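Local coordinates for AT27789p (PDB 5UZN), which probably binds RNA, as the third quasi-RNA recognition motif (qRRM3) of Glorund, the fruit fly homologue of the hnRNP F/H proteins, at residues 13-18 with 53-58; 22-27 with 37-42; 28-33 with 68-73; 62-67 with 81-86. One frame throughout, in Å; residues are numbered along the deposited sequence.

Interaction 1: 13-18 with 53-58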
loop_
_atom_site.group_PDB
_atom_site.type_symbol
_atom_site.label_atom_id
_atom_site.label_comp_id
_atom_site.label_asym_id
_atom_site.label_seq_id
_atom_site.Cartn_x
_atom_site.Cartn_y
_atom_site.Cartn_z
ATOM N N ILE A 13 -4.658 -3.462 2.725
ATOM C CA ILE A 13 -4.459 -2.111 3.240
ATOM C C ILE A 13 -4.612 -1.156 2.067
ATOM O O ILE A 13 -3.826 -1.214 1.110
ATOM C CB ILE A 13 -3.083 -1.950 3.888
ATOM C CG1 ILE A 13 -2.940 -2.853 5.114
ATOM C CG2 ILE A 13 -2.850 -0.498 4.281
ATOM C CD1 ILE A 13 -1.603 -2.627 5.807
ATOM N N HIS A 14 -5.639 -0.309 2.124
ATOM C CA HIS A 14 -5.871 0.709 1.115
ATOM C C HIS A 14 -5.091 1.947 1.516
ATOM O O HIS A 14 -5.000 2.274 2.698
ATOM C CB HIS A 14 -7.371 1.019 0.980
ATOM C CG HIS A 14 -7.670 2.054 -0.058
ATOM N ND1 HIS A 14 -7.373 1.871 -1.392
ATOM C CD2 HIS A 14 -8.196 3.301 0.047
ATOM C CE1 HIS A 14 -7.713 2.959 -2.070
ATOM N NE2 HIS A 14 -8.212 3.840 -1.221
ATOM N N MET A 15 -4.466 2.598 0.536
ATOM C CA MET A 15 -3.523 3.676 0.802
ATOM C C MET A 15 -3.970 4.923 0.063
ATOM O O MET A 15 -4.323 4.853 -1.108
ATOM C CB MET A 15 -2.089 3.288 0.378
ATOM C CG MET A 15 -1.636 1.907 0.833
ATOM S SD MET A 15 -0.091 1.354 0.091
ATOM C CE MET A 15 1.064 2.414 0.978
ATOM N N ARG A 16 -3.971 6.064 0.739
ATOM C CA ARG A 16 -4.229 7.331 0.077
ATOM C C ARG A 16 -3.071 8.300 0.282
ATOM O O ARG A 16 -2.296 8.179 1.238
ATOM C CB ARG A 16 -5.535 7.953 0.573
ATOM C CG ARG A 16 -6.741 7.067 0.300
ATOM C CD ARG A 16 -8.028 7.704 0.774
ATOM N NE ARG A 16 -8.574 8.615 -0.214
ATOM C CZ ARG A 16 -9.260 8.197 -1.273
ATOM N NH1 ARG A 16 -9.461 6.886 -1.455
ATOM N NH2 ARG A 16 -9.757 9.079 -2.128
ATOM N N GLY A 17 -2.957 9.259 -0.634
ATOM C CA GLY A 17 -1.928 10.276 -0.529
ATOM C C GLY A 17 -0.604 9.944 -1.173
ATOM O O GLY A 17 0.385 10.621 -0.883
ATOM N N LEU A 18 -0.541 8.926 -2.026
ATOM C CA LEU A 18 0.731 8.604 -2.664
ATOM C C LEU A 18 1.098 9.723 -3.626
ATOM O O LEU A 18 0.205 10.298 -4.255
ATOM C CB LEU A 18 0.654 7.293 -3.459
ATOM C CG LEU A 18 0.852 5.946 -2.781
ATOM C CD1 LEU A 18 -0.284 5.681 -1.825
ATOM C CD2 LEU A 18 0.961 4.859 -3.855
ATOM N N ALA A 53 -3.619 3.334 -3.760
ATOM C CA ALA A 53 -3.080 2.026 -4.047
ATOM C C ALA A 53 -3.666 1.035 -3.065
ATOM O O ALA A 53 -4.195 1.415 -2.015
ATOM C CB ALA A 53 -1.545 2.007 -3.925
ATOM N N ASP A 54 -3.514 -0.248 -3.397
ATOM C CA ASP A 54 -3.788 -1.354 -2.481
ATOM C C ASP A 54 -2.545 -2.199 -2.274
ATOM O O ASP A 54 -1.812 -2.479 -3.227
ATOM C CB ASP A 54 -4.889 -2.267 -3.003
ATOM C CG ASP A 54 -6.248 -1.648 -2.896
ATOM O OD1 ASP A 54 -6.482 -0.895 -1.922
ATOM O OD2 ASP A 54 -7.083 -1.915 -3.791
ATOM N N ALA A 55 -2.322 -2.621 -1.031
ATOM C CA ALA A 55 -1.272 -3.571 -0.688
ATOM C C ALA A 55 -1.951 -4.796 -0.102
ATOM O O ALA A 55 -2.777 -4.664 0.811
ATOM C CB ALA A 55 -0.243 -2.979 0.297
ATOM N N TYR A 56 -1.618 -5.971 -0.653
ATOM C CA TYR A 56 -2.244 -7.258 -0.332
ATOM C C TYR A 56 -1.241 -8.121 0.415
ATOM O O TYR A 56 -0.203 -8.492 -0.142
ATOM C CB TYR A 56 -2.718 -7.984 -1.599
ATOM C CG TYR A 56 -3.801 -7.234 -2.345
ATOM C CD1 TYR A 56 -5.112 -7.305 -1.919
ATOM C CD2 TYR A 56 -3.515 -6.454 -3.468
ATOM C CE1 TYR A 56 -6.121 -6.628 -2.563
ATOM C CE2 TYR A 56 -4.540 -5.762 -4.130
ATOM C CZ TYR A 56 -5.840 -5.866 -3.668
ATOM O OH TYR A 56 -6.893 -5.212 -4.273
ATOM N N PHE A 57 -1.541 -8.428 1.670
ATOM C CA PHE A 57 -0.639 -9.193 2.520
ATOM C C PHE A 57 -1.109 -10.633 2.629
ATOM O O PHE A 57 -2.300 -10.933 2.496
ATOM C CB PHE A 57 -0.527 -8.561 3.913
ATOM C CG PHE A 57 0.043 -7.171 3.880
ATOM C CD1 PHE A 57 -0.769 -6.097 3.593
ATOM C CD2 PHE A 57 1.408 -6.951 4.086
ATOM C CE1 PHE A 57 -0.238 -4.793 3.532
ATOM C CE2 PHE A 57 1.935 -5.677 4.032
ATOM C CZ PHE A 57 1.107 -4.592 3.751
ATOM N N ASP A 58 -0.141 -11.517 2.887
ATOM C CA ASP A 58 -0.395 -12.952 2.911
ATOM C C ASP A 58 -1.247 -13.352 4.112
ATOM O O ASP A 58 -2.132 -14.201 3.984
ATOM C CB ASP A 58 0.942 -13.716 2.910
ATOM C CG ASP A 58 1.636 -13.687 1.553
ATOM O OD1 ASP A 58 0.945 -13.894 0.539
ATOM O OD2 ASP A 58 2.866 -13.462 1.502
#

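Interaction 2: 22-27 with 37-42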
loop_
_atom_site.group_PDB
_atom_site.type_symbol
_atom_site.label_atom_id
_atom_site.label_comp_id
_atom_site.label_asym_id
_atom_site.label_seq_id
_atom_site.Cartn_x
_atom_site.Cartn_y
_atom_site.Cartn_z
ATOM N N SER A 22 5.208 7.693 -7.256
ATOM C CA SER A 22 5.444 6.492 -6.454
ATOM C C SER A 22 4.692 5.296 -7.031
ATOM O O SER A 22 3.465 5.337 -7.174
ATOM C CB SER A 22 5.033 6.721 -5.003
ATOM O OG SER A 22 6.004 7.512 -4.340
ATOM N N PHE A 23 5.426 4.224 -7.330
ATOM C CA PHE A 23 4.817 3.050 -7.926
ATOM C C PHE A 23 5.007 1.851 -7.021
ATOM O O PHE A 23 5.172 2.028 -5.811
ATOM C CB PHE A 23 5.389 2.843 -9.319
ATOM C CG PHE A 23 5.175 4.028 -10.204
ATOM C CD1 PHE A 23 3.929 4.259 -10.760
ATOM C CD2 PHE A 23 6.198 4.950 -10.429
ATOM C CE1 PHE A 23 3.704 5.359 -11.554
ATOM C CE2 PHE A 23 5.978 6.063 -11.218
ATOM C CZ PHE A 23 4.728 6.267 -11.788
ATOM N N GLU A 24 4.979 0.635 -7.578
ATOM C CA GLU A 24 4.939 -0.542 -6.713
ATOM C C GLU A 24 6.163 -0.615 -5.810
ATOM O O GLU A 24 6.035 -0.873 -4.610
ATOM C CB GLU A 24 4.802 -1.812 -7.555
ATOM C CG GLU A 24 3.342 -2.075 -7.980
ATOM C CD GLU A 24 3.167 -3.260 -8.924
ATOM O OE1 GLU A 24 2.459 -3.105 -9.945
ATOM O OE2 GLU A 24 3.720 -4.345 -8.645
ATOM N N ASN A 25 7.366 -0.381 -6.359
ATOM C CA ASN A 25 8.558 -0.540 -5.531
ATOM C C ASN A 25 8.574 0.442 -4.368
ATOM O O ASN A 25 9.102 0.115 -3.302
ATOM C CB ASN A 25 9.825 -0.431 -6.384
ATOM C CG ASN A 25 10.102 -1.718 -7.174
ATOM O OD1 ASN A 25 9.771 -2.830 -6.732
ATOM N ND2 ASN A 25 10.692 -1.570 -8.349
ATOM N N ASP A 26 7.983 1.631 -4.530
ATOM C CA ASP A 26 7.877 2.543 -3.390
ATOM C C ASP A 26 6.934 2.007 -2.314
ATOM O O ASP A 26 7.158 2.237 -1.116
ATOM C CB ASP A 26 7.394 3.914 -3.847
ATOM C CG ASP A 26 8.524 4.881 -4.089
ATOM O OD1 ASP A 26 9.671 4.420 -4.219
ATOM O OD2 ASP A 26 8.260 6.103 -4.143
ATOM N N VAL A 27 5.856 1.326 -2.706
ATOM C CA VAL A 27 4.995 0.720 -1.690
ATOM C C VAL A 27 5.752 -0.373 -0.956
ATOM O O VAL A 27 5.746 -0.428 0.279
ATOM C CB VAL A 27 3.684 0.207 -2.319
ATOM C CG1 VAL A 27 2.791 -0.455 -1.268
ATOM C CG2 VAL A 27 2.917 1.381 -2.884
ATOM N N ALA A 37 2.267 -9.480 -0.543
ATOM C CA ALA A 37 2.307 -10.418 -1.653
ATOM C C ALA A 37 2.275 -9.674 -2.976
ATOM O O ALA A 37 3.024 -10.004 -3.900
ATOM C CB ALA A 37 1.130 -11.387 -1.560
ATOM N N ASN A 38 1.444 -8.639 -3.065
ATOM C CA ASN A 38 1.281 -7.863 -4.283
ATOM C C ASN A 38 0.840 -6.458 -3.905
ATOM O O ASN A 38 0.343 -6.220 -2.800
ATOM C CB ASN A 38 0.254 -8.491 -5.224
ATOM C CG ASN A 38 0.786 -9.714 -5.937
ATOM O OD1 ASN A 38 1.864 -9.679 -6.541
ATOM N ND2 ASN A 38 0.035 -10.808 -5.871
ATOM N N VAL A 39 1.026 -5.540 -4.851
ATOM C CA VAL A 39 0.691 -4.125 -4.727
ATOM C C VAL A 39 0.017 -3.708 -6.017
ATOM O O VAL A 39 0.466 -4.082 -7.102
ATOM C CB VAL A 39 1.930 -3.229 -4.511
ATOM C CG1 VAL A 39 1.518 -1.749 -4.645
ATOM C CG2 VAL A 39 2.568 -3.513 -3.164
ATOM N N ARG A 40 -1.009 -2.964 -5.877
ATOM C CA ARG A 40 -1.734 -2.379 -7.075
ATOM C C ARG A 40 -1.951 -0.772 -6.949
ATOM O O ARG A 40 -2.629 -0.154 -6.085
ATOM C CB ARG A 40 -3.140 -2.961 -7.212
ATOM C CG ARG A 40 -3.209 -4.466 -7.333
ATOM C CD ARG A 40 -4.528 -4.878 -7.985
ATOM N NE ARG A 40 -5.686 -4.250 -7.351
ATOM C CZ ARG A 40 -6.928 -4.353 -7.808
ATOM N NH1 ARG A 40 -7.920 -3.744 -7.168
ATOM N NH2 ARG A 40 -7.179 -5.058 -8.912
ATOM N N ILE A 41 -1.177 -0.166 -7.835
ATOM C CA ILE A 41 -1.336 1.278 -7.935
ATOM C C ILE A 41 -2.605 1.544 -8.723
ATOM O O ILE A 41 -2.861 0.856 -9.713
ATOM C CB ILE A 41 -0.110 1.890 -8.634
ATOM C CG1 ILE A 41 1.198 1.475 -7.915
ATOM C CG2 ILE A 41 -0.318 3.389 -8.810
ATOM C CD1 ILE A 41 1.341 1.975 -6.404
ATOM N N ASN A 42 -3.427 2.504 -8.270
ATOM C CA ASN A 42 -4.669 2.854 -8.950
ATOM C C ASN A 42 -4.462 4.008 -9.926
ATOM O O ASN A 42 -3.779 4.992 -9.620
ATOM C CB ASN A 42 -5.762 3.232 -7.943
ATOM C CG ASN A 42 -6.236 2.053 -7.132
ATOM O OD1 ASN A 42 -6.415 0.962 -7.663
ATOM N ND2 ASN A 42 -6.414 2.254 -5.829
HETATM O O HOH W 1 0.351 -1.485 -9.736
HETATM O O HOH W 2 2.711 -6.367 -6.969
#

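Interaction 3: 28-33 with 68-73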
loop_
_atom_site.group_PDB
_atom_site.type_symbol
_atom_site.label_atom_id
_atom_site.label_comp_id
_atom_site.label_asym_id
_atom_site.label_seq_id
_atom_site.Cartn_x
_atom_site.Cartn_y
_atom_site.Cartn_z
ATOM N N PHE A 28 6.452 -1.227 -1.673
ATOM C CA PHE A 28 7.238 -2.249 -1.031
ATOM C C PHE A 28 8.230 -1.601 -0.059
ATOM O O PHE A 28 8.359 -2.029 1.033
ATOM C CB PHE A 28 7.916 -3.162 -2.058
ATOM C CG PHE A 28 7.004 -4.214 -2.665
ATOM C CD1 PHE A 28 6.568 -5.265 -1.945
ATOM C CD2 PHE A 28 6.615 -4.139 -3.972
ATOM C CE1 PHE A 28 5.759 -6.233 -2.506
ATOM C CE2 PHE A 28 5.808 -5.094 -4.539
ATOM C CZ PHE A 28 5.375 -6.143 -3.792
ATOM N N LYS A 29 8.892 -0.518 -0.442
ATOM C CA LYS A 29 9.850 0.129 0.460
ATOM C C LYS A 29 9.166 0.696 1.691
ATOM O O LYS A 29 9.754 0.721 2.780
ATOM C CB LYS A 29 10.596 1.251 -0.264
ATOM C CG LYS A 29 11.588 0.769 -1.311
ATOM C CD LYS A 29 12.264 1.948 -2.010
ATOM C CE LYS A 29 13.226 1.481 -3.103
ATOM N NZ LYS A 29 13.821 2.627 -3.862
ATOM N N PHE A 30 7.922 1.142 1.529
ATOM C CA PHE A 30 7.163 1.752 2.614
ATOM C C PHE A 30 6.886 0.752 3.733
ATOM O O PHE A 30 6.963 1.102 4.914
ATOM C CB PHE A 30 5.864 2.334 2.043
ATOM C CG PHE A 30 5.036 3.092 3.051
ATOM C CD1 PHE A 30 5.311 4.420 3.329
ATOM C CD2 PHE A 30 4.015 2.467 3.741
ATOM C CE1 PHE A 30 4.567 5.112 4.252
ATOM C CE2 PHE A 30 3.255 3.170 4.659
ATOM C CZ PHE A 30 3.543 4.497 4.913
ATOM N N PHE A 31 6.593 -0.501 3.389
ATOM C CA PHE A 31 6.241 -1.503 4.386
ATOM C C PHE A 31 7.401 -2.399 4.798
ATOM O O PHE A 31 7.194 -3.321 5.596
ATOM C CB PHE A 31 5.098 -2.386 3.873
ATOM C CG PHE A 31 3.793 -1.667 3.734
ATOM C CD1 PHE A 31 3.141 -1.163 4.856
ATOM C CD2 PHE A 31 3.215 -1.505 2.492
ATOM C CE1 PHE A 31 1.940 -0.511 4.730
ATOM C CE2 PHE A 31 2.008 -0.860 2.356
ATOM C CZ PHE A 31 1.376 -0.353 3.475
ATOM N N GLU A 32 8.603 -2.190 4.267
ATOM C CA GLU A 32 9.673 -3.130 4.575
ATOM C C GLU A 32 9.974 -3.018 6.063
ATOM O O GLU A 32 9.860 -1.937 6.625
ATOM C CB GLU A 32 10.927 -2.853 3.724
ATOM C CG GLU A 32 11.674 -1.605 4.126
ATOM C CD GLU A 32 12.702 -1.178 3.101
ATOM O OE1 GLU A 32 13.397 -0.174 3.368
ATOM O OE2 GLU A 32 12.800 -1.827 2.028
ATOM N N PRO A 33 10.364 -4.126 6.718
ATOM C CA PRO A 33 10.641 -5.484 6.218
ATOM C C PRO A 33 9.413 -6.287 5.860
ATOM O O PRO A 33 9.526 -7.371 5.283
ATOM C CB PRO A 33 11.355 -6.153 7.400
ATOM C CG PRO A 33 10.803 -5.460 8.587
ATOM C CD PRO A 33 10.601 -4.027 8.169
ATOM N N LYS A 68 0.833 -0.468 11.494
ATOM C CA LYS A 68 1.571 0.289 12.508
ATOM C C LYS A 68 2.967 0.657 12.027
ATOM O O LYS A 68 3.352 1.832 12.024
ATOM C CB LYS A 68 1.737 -0.518 13.805
ATOM C CG LYS A 68 0.702 -1.562 14.078
ATOM C CD LYS A 68 -0.595 -0.952 14.558
ATOM C CE LYS A 68 -1.554 -2.050 14.997
ATOM N NZ LYS A 68 -2.347 -2.574 13.846
ATOM N N ARG A 69 3.733 -0.353 11.624
ATOM C CA ARG A 69 5.177 -0.254 11.451
ATOM C C ARG A 69 5.487 -0.065 9.971
ATOM O O ARG A 69 5.478 -1.020 9.190
ATOM C CB ARG A 69 5.848 -1.488 12.032
ATOM C CG ARG A 69 5.722 -1.554 13.548
ATOM C CD ARG A 69 5.934 -2.958 14.082
ATOM N NE ARG A 69 7.044 -3.637 13.421
ATOM C CZ ARG A 69 7.480 -4.843 13.766
ATOM N NH1 ARG A 69 8.494 -5.400 13.111
ATOM N NH2 ARG A 69 6.895 -5.496 14.765
ATOM N N HIS A 70 5.781 1.178 9.609
ATOM C CA HIS A 70 5.994 1.602 8.235
ATOM C C HIS A 70 6.750 2.925 8.282
ATOM O O HIS A 70 6.873 3.554 9.338
ATOM C CB HIS A 70 4.657 1.735 7.500
ATOM C CG HIS A 70 3.641 2.568 8.231
ATOM N ND1 HIS A 70 3.628 3.944 8.164
ATOM C CD2 HIS A 70 2.593 2.221 9.018
ATOM C CE1 HIS A 70 2.626 4.410 8.888
ATOM N NE2 HIS A 70 1.978 3.386 9.413
ATOM N N ARG A 71 7.257 3.351 7.129
ATOM C CA ARG A 71 7.990 4.609 7.101
ATOM C C ARG A 71 7.074 5.784 7.422
ATOM O O ARG A 71 5.845 5.705 7.324
ATOM C CB ARG A 71 8.655 4.824 5.740
ATOM C CG ARG A 71 9.961 4.042 5.563
ATOM C CD ARG A 71 10.057 3.492 4.148
ATOM N NE ARG A 71 11.374 3.663 3.532
ATOM C CZ ARG A 71 12.345 2.754 3.581
ATOM N NH1 ARG A 71 12.160 1.619 4.243
ATOM N NH2 ARG A 71 13.505 2.978 2.977
ATOM N N GLU A 72 7.693 6.894 7.817
ATOM C CA GLU A 72 6.903 8.063 8.178
ATOM C C GLU A 72 6.266 8.696 6.953
ATOM O O GLU A 72 5.158 9.225 7.034
ATOM C CB GLU A 72 7.783 9.056 8.939
ATOM C CG GLU A 72 8.493 8.395 10.129
ATOM C CD GLU A 72 9.636 9.223 10.690
ATOM O OE1 GLU A 72 10.799 8.763 10.616
ATOM O OE2 GLU A 72 9.368 10.326 11.212
ATOM N N GLN A 73 6.927 8.612 5.808
ATOM C CA GLN A 73 6.435 9.203 4.579
ATOM C C GLN A 73 6.793 8.270 3.434
ATOM O O GLN A 73 7.702 7.448 3.546
ATOM C CB GLN A 73 7.048 10.590 4.311
ATOM C CG GLN A 73 6.663 11.680 5.294
ATOM C CD GLN A 73 7.069 13.063 4.794
ATOM O OE1 GLN A 73 8.210 13.279 4.377
ATOM N NE2 GLN A 73 6.126 14.001 4.821
#

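Interaction 4: 62-67 with 81-86. With SO4 (sulfate ion), chain E.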
loop_
_atom_site.group_PDB
_atom_site.type_symbol
_atom_site.label_atom_id
_atom_site.label_comp_id
_atom_site.label_asym_id
_atom_site.label_seq_id
_atom_site.Cartn_x
_atom_site.Cartn_y
_atom_site.Cartn_z
ATOM N N ASP A 62 0.481 -10.142 9.165
ATOM C CA ASP A 62 1.259 -9.217 8.340
ATOM C C ASP A 62 0.545 -7.879 8.167
ATOM O O ASP A 62 1.152 -6.815 8.329
ATOM C CB ASP A 62 1.525 -9.839 6.974
ATOM C CG ASP A 62 2.809 -10.655 6.939
ATOM O OD1 ASP A 62 3.355 -10.947 8.023
ATOM O OD2 ASP A 62 3.272 -10.987 5.822
ATOM N N SER A 63 -0.747 -7.913 7.810
ATOM C CA SER A 63 -1.462 -6.672 7.536
ATOM C C SER A 63 -1.506 -5.783 8.763
ATOM O O SER A 63 -1.419 -4.559 8.644
ATOM C CB SER A 63 -2.883 -6.966 7.045
ATOM O OG SER A 63 -3.715 -7.452 8.089
ATOM N N GLN A 64 -1.590 -6.378 9.951
ATOM C CA GLN A 64 -1.729 -5.580 11.156
ATOM C C GLN A 64 -0.411 -4.941 11.570
ATOM O O GLN A 64 -0.390 -3.774 11.983
ATOM C CB GLN A 64 -2.311 -6.446 12.270
ATOM C CG GLN A 64 -3.703 -6.937 11.895
ATOM C CD GLN A 64 -4.612 -5.791 11.496
ATOM O OE1 GLN A 64 -5.010 -5.003 12.333
ATOM N NE2 GLN A 64 -4.927 -5.691 10.206
ATOM N N VAL A 65 0.696 -5.679 11.456
ATOM C CA VAL A 65 2.012 -5.073 11.644
ATOM C C VAL A 65 2.197 -3.923 10.654
ATOM O O VAL A 65 2.590 -2.813 11.034
ATOM C CB VAL A 65 3.127 -6.131 11.510
ATOM C CG1 VAL A 65 4.483 -5.466 11.343
ATOM C CG2 VAL A 65 3.137 -7.049 12.724
ATOM N N ALA A 66 1.847 -4.148 9.380
ATOM C CA ALA A 66 2.023 -3.100 8.373
ATOM C C ALA A 66 1.205 -1.847 8.674
ATOM O O ALA A 66 1.647 -0.732 8.369
ATOM C CB ALA A 66 1.668 -3.633 6.987
ATOM N N MET A 67 0.027 -1.988 9.289
ATOM C CA MET A 67 -0.750 -0.804 9.651
ATOM C C MET A 67 -0.022 0.098 10.639
ATOM O O MET A 67 -0.247 1.314 10.638
ATOM C CB MET A 67 -2.116 -1.212 10.216
ATOM C CG MET A 67 -3.127 -1.697 9.155
ATOM S SD MET A 67 -3.671 -0.448 7.956
ATOM C CE MET A 67 -4.672 0.600 9.005
ATOM N N LEU A 81 -3.367 5.048 5.745
ATOM C CA LEU A 81 -3.601 3.616 5.629
ATOM C C LEU A 81 -4.991 3.279 6.154
ATOM O O LEU A 81 -5.417 3.815 7.178
ATOM C CB LEU A 81 -2.553 2.820 6.409
ATOM C CG LEU A 81 -1.118 3.078 5.948
ATOM C CD1 LEU A 81 -0.170 2.172 6.720
ATOM C CD2 LEU A 81 -1.008 2.846 4.443
ATOM N N PHE A 82 -5.686 2.394 5.444
ATOM C CA PHE A 82 -7.015 1.914 5.811
ATOM C C PHE A 82 -7.027 0.406 5.667
ATOM O O PHE A 82 -6.773 -0.110 4.574
ATOM C CB PHE A 82 -8.104 2.520 4.925
ATOM C CG PHE A 82 -8.087 4.007 4.883
ATOM C CD1 PHE A 82 -7.308 4.679 3.952
ATOM C CD2 PHE A 82 -8.854 4.740 5.784
ATOM C CE1 PHE A 82 -7.296 6.057 3.924
ATOM C CE2 PHE A 82 -8.836 6.116 5.757
ATOM C CZ PHE A 82 -8.067 6.768 4.823
ATOM N N TYR A 83 -7.311 -0.295 6.762
ATOM C CA TYR A 83 -7.388 -1.747 6.729
ATOM C C TYR A 83 -8.734 -2.160 6.177
ATOM O O TYR A 83 -9.758 -1.964 6.841
ATOM C CB TYR A 83 -7.180 -2.339 8.116
ATOM C CG TYR A 83 -7.272 -3.853 8.052
ATOM C CD1 TYR A 83 -6.431 -4.560 7.222
ATOM C CD2 TYR A 83 -8.218 -4.557 8.784
ATOM C CE1 TYR A 83 -6.503 -5.928 7.128
ATOM C CE2 TYR A 83 -8.295 -5.945 8.703
ATOM C CZ TYR A 83 -7.436 -6.615 7.871
ATOM O OH TYR A 83 -7.473 -7.978 7.760
ATOM N N ASP A 84 -8.749 -2.725 4.967
ATOM C CA ASP A 84 -10.005 -3.093 4.327
ATOM C C ASP A 84 -10.363 -4.560 4.527
ATOM O O ASP A 84 -11.350 -5.025 3.959
ATOM C CB ASP A 84 -9.957 -2.760 2.831
ATOM C CG ASP A 84 -10.087 -1.262 2.554
ATOM O OD1 ASP A 84 -10.159 -0.450 3.511
ATOM O OD2 ASP A 84 -10.100 -0.887 1.371
ATOM N N GLY A 85 -9.597 -5.297 5.317
ATOM C CA GLY A 85 -10.009 -6.630 5.639
ATOM C C GLY A 85 -9.656 -7.603 4.527
ATOM O O GLY A 85 -8.834 -7.348 3.646
ATOM N N LYS A 86 -10.316 -8.739 4.578
ATOM C CA LYS A 86 -9.906 -9.863 3.767
ATOM C C LYS A 86 -10.489 -9.759 2.360
ATOM O O LYS A 86 -11.576 -9.207 2.150
ATOM C CB LYS A 86 -10.332 -11.150 4.468
ATOM C CG LYS A 86 -10.118 -12.405 3.716
ATOM C CD LYS A 86 -10.438 -13.589 4.603
ATOM C CE LYS A 86 -11.794 -14.156 4.211
ATOM N NZ LYS A 86 -11.777 -14.560 2.775
HETATM S S SO4 E . -13.133 -8.752 7.141
HETATM O O1 SO4 E . -11.871 -9.374 6.756
HETATM O O2 SO4 E . -13.690 -7.987 6.028
HETATM O O3 SO4 E . -12.894 -7.846 8.263
HETATM O O4 SO4 E . -14.090 -9.783 7.539
#

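Interaction 1: 13-18 with 53-58
Met15 N donates to Ala53 O at 2.8 Å, and the bond is returned by Ala53 N to Met15 O. Two residues along, Ile13 and Ala55 form a second hydrogen-bonded antiparallel pair, its straighter bond (175°) running from Ile13 N to Ala55 O. Between them lies the non-hydrogen-bonded pair His14 and Asp54, joined through their side chains. With CG anti to the backbone N (chi1 -179°), the imidazole reaches its ring edge across to the carboxylate: His14 ND1 donates to Asp54 OD1 at 3.0 Å, nearly in the ring plane, and meets the oxygen on its syn side but 33° out of the carboxylate plane. These are the two central strands of the RRM sheet, 11-16 and 52-57, with His14 and Asp54 on the face away from the helices. Arg16 NH1 makes a weak bond to His14 NE2. On the helix-covered face, Ile13 CD1 touches Phe57 CE1 at 3.4 Å, and Leu18 CD2 lies 3.8 Å from Ala53 CB. The same Phe57 ring meets Phe31 edge-to-face.

Interaction 2: 22-27 with 37-42
Val27 has CG1 anti to its backbone N (chi1 179°), which directs this methyl at Val39, while CG2 touches both Val39 and Ile41; Val39 likewise has CG1 anti to N (chi1 170°), and its CG2 meets Val27 CG1 at 3.6 Å. Val27 CG2 lies 3.9 Å from Ile41 CD1, which also reaches the first turn of the helix, 3.7 Å from Phe23 C at the N-cap position. An alanine at Val27 would probably open a gap between helix and strand, leaving Val39 CG2 and Ile41 CD1 without these methyl partners. Glu24 CG rests 3.8 Å from Val39 CG1, and the carboxylate works through two waters: one donates to Glu24 OE1 and accepts from Ile41 N at 2.8 Å, the other accepts from Val39 N at 2.8 Å and probably donates to Glu24 OE2. Two backbone N-H groups on this edge strand are thus satisfied by solvent that the acidic side chain probably helps to hold. Strand 38-43 pairs with 52-57 on its other edge, where Ala37 and Asn38 form a classic beta bulge opposite Tyr56. Helix 24-31 packs on one face of the sheet, with Val27 also touching Met15 and Ile41 touching Leu18 and Ala53.

Interaction 3: 28-33 with 68-73
Arg71 N donates to Phe30 O at 3.2 Å (161°), in the carbonyl plane, tying the last turn of helix 24-31 to the irregular segment 68-73. This N also stands over the centre of one face of the Phe30 ring. His70 has CG between its backbone N and carbonyl carbon (chi1 51°), and its imidazole lies beside Phe30, pointing the same way: the planes are only 19° apart but slid so that the rings barely overlap, with Phe30 CZ 3.3 Å from His70 ND1. That nitrogen donates to Arg71 O at 3.0 Å, which helps fix the rotation of the imidazole. Arg71, its chain bent at chi2 and chi3, turns toward the helix end. Its CD comes to 3.1 Å from Lys29 O, and NH1 forms a salt bridge with Glu32 OE1, modelled so short that its exact length is doubtful. Phe31 gives a smaller contact, CD1 to His70 CB at 4.2 Å. Segment 68-73 belongs to the loop between helix 60-68 and strand 80-86, one of the loops that bind RNA in the qRRMs of hnRNP F. Toward the sheet, Phe30 touches Met15 of strand 11-16 and Leu81 of strand 80-86.

Interaction 4: 62-67 with 81-86
Helix 60-68 of the RRM fold packs on strand 80-86, an outermost strand of the sheet, with the segment axes 9.5 Å apart at their closest and nearly antiparallel. Tyr83 carries much of the contact, its ring held between two nitrogens: Gln64 NE2 stands 3.3 Å above the centre of one face and Gly85 N lies over the centre of the opposite face. The same Gln64 NE2 donates to Ser63 OG at 3.0 Å, which helps hold the amide over the ring; Ser63 OG bonds in turn to Tyr60 O and sits 3.3 Å from Tyr83 CE1. An alanine at Tyr83 would probably leave the Gln64 amide without its ring and open a gap beside Ser63. Met67, bent at chi2 and chi3, brings SD to 3.8 Å from Leu81 CB and CE to 3.6 Å from Tyr83 N. At the strand's end, Lys86 N donates to a sulfate ion, probably from the crystallisation liquor. Strand 80-86 pairs with 11-16, while Ala66 faces Ile13, Phe57 and Phe31, linking helix 60-68 to the core.

How the interactions relate
Interaction 1 is the middle of the sheet, and interactions 2 and 4 flank it, their centres about 15 Å apart on opposite sides of the chain's centre. Backbone hydrogen bonds join them: Asp54 O is 2.8 Å from Arg40 N towards interaction 2, and His14 N is 2.7 Å from Phe82 O towards interaction 4. Interaction 3 ties the end of helix 24-31 to the loop after helix 60-68. Its Phe31 packs on Ala55 of interaction 1 (CE2 to CB 3.7 Å) and Ala66 of interaction 4 (CD1 to CB 3.6 Å). Glycerol, probably from the crystallisation liquor, hydrogen-bonds to His70 NE2 and to Leu81 N, where interactions 3 and 4 meet.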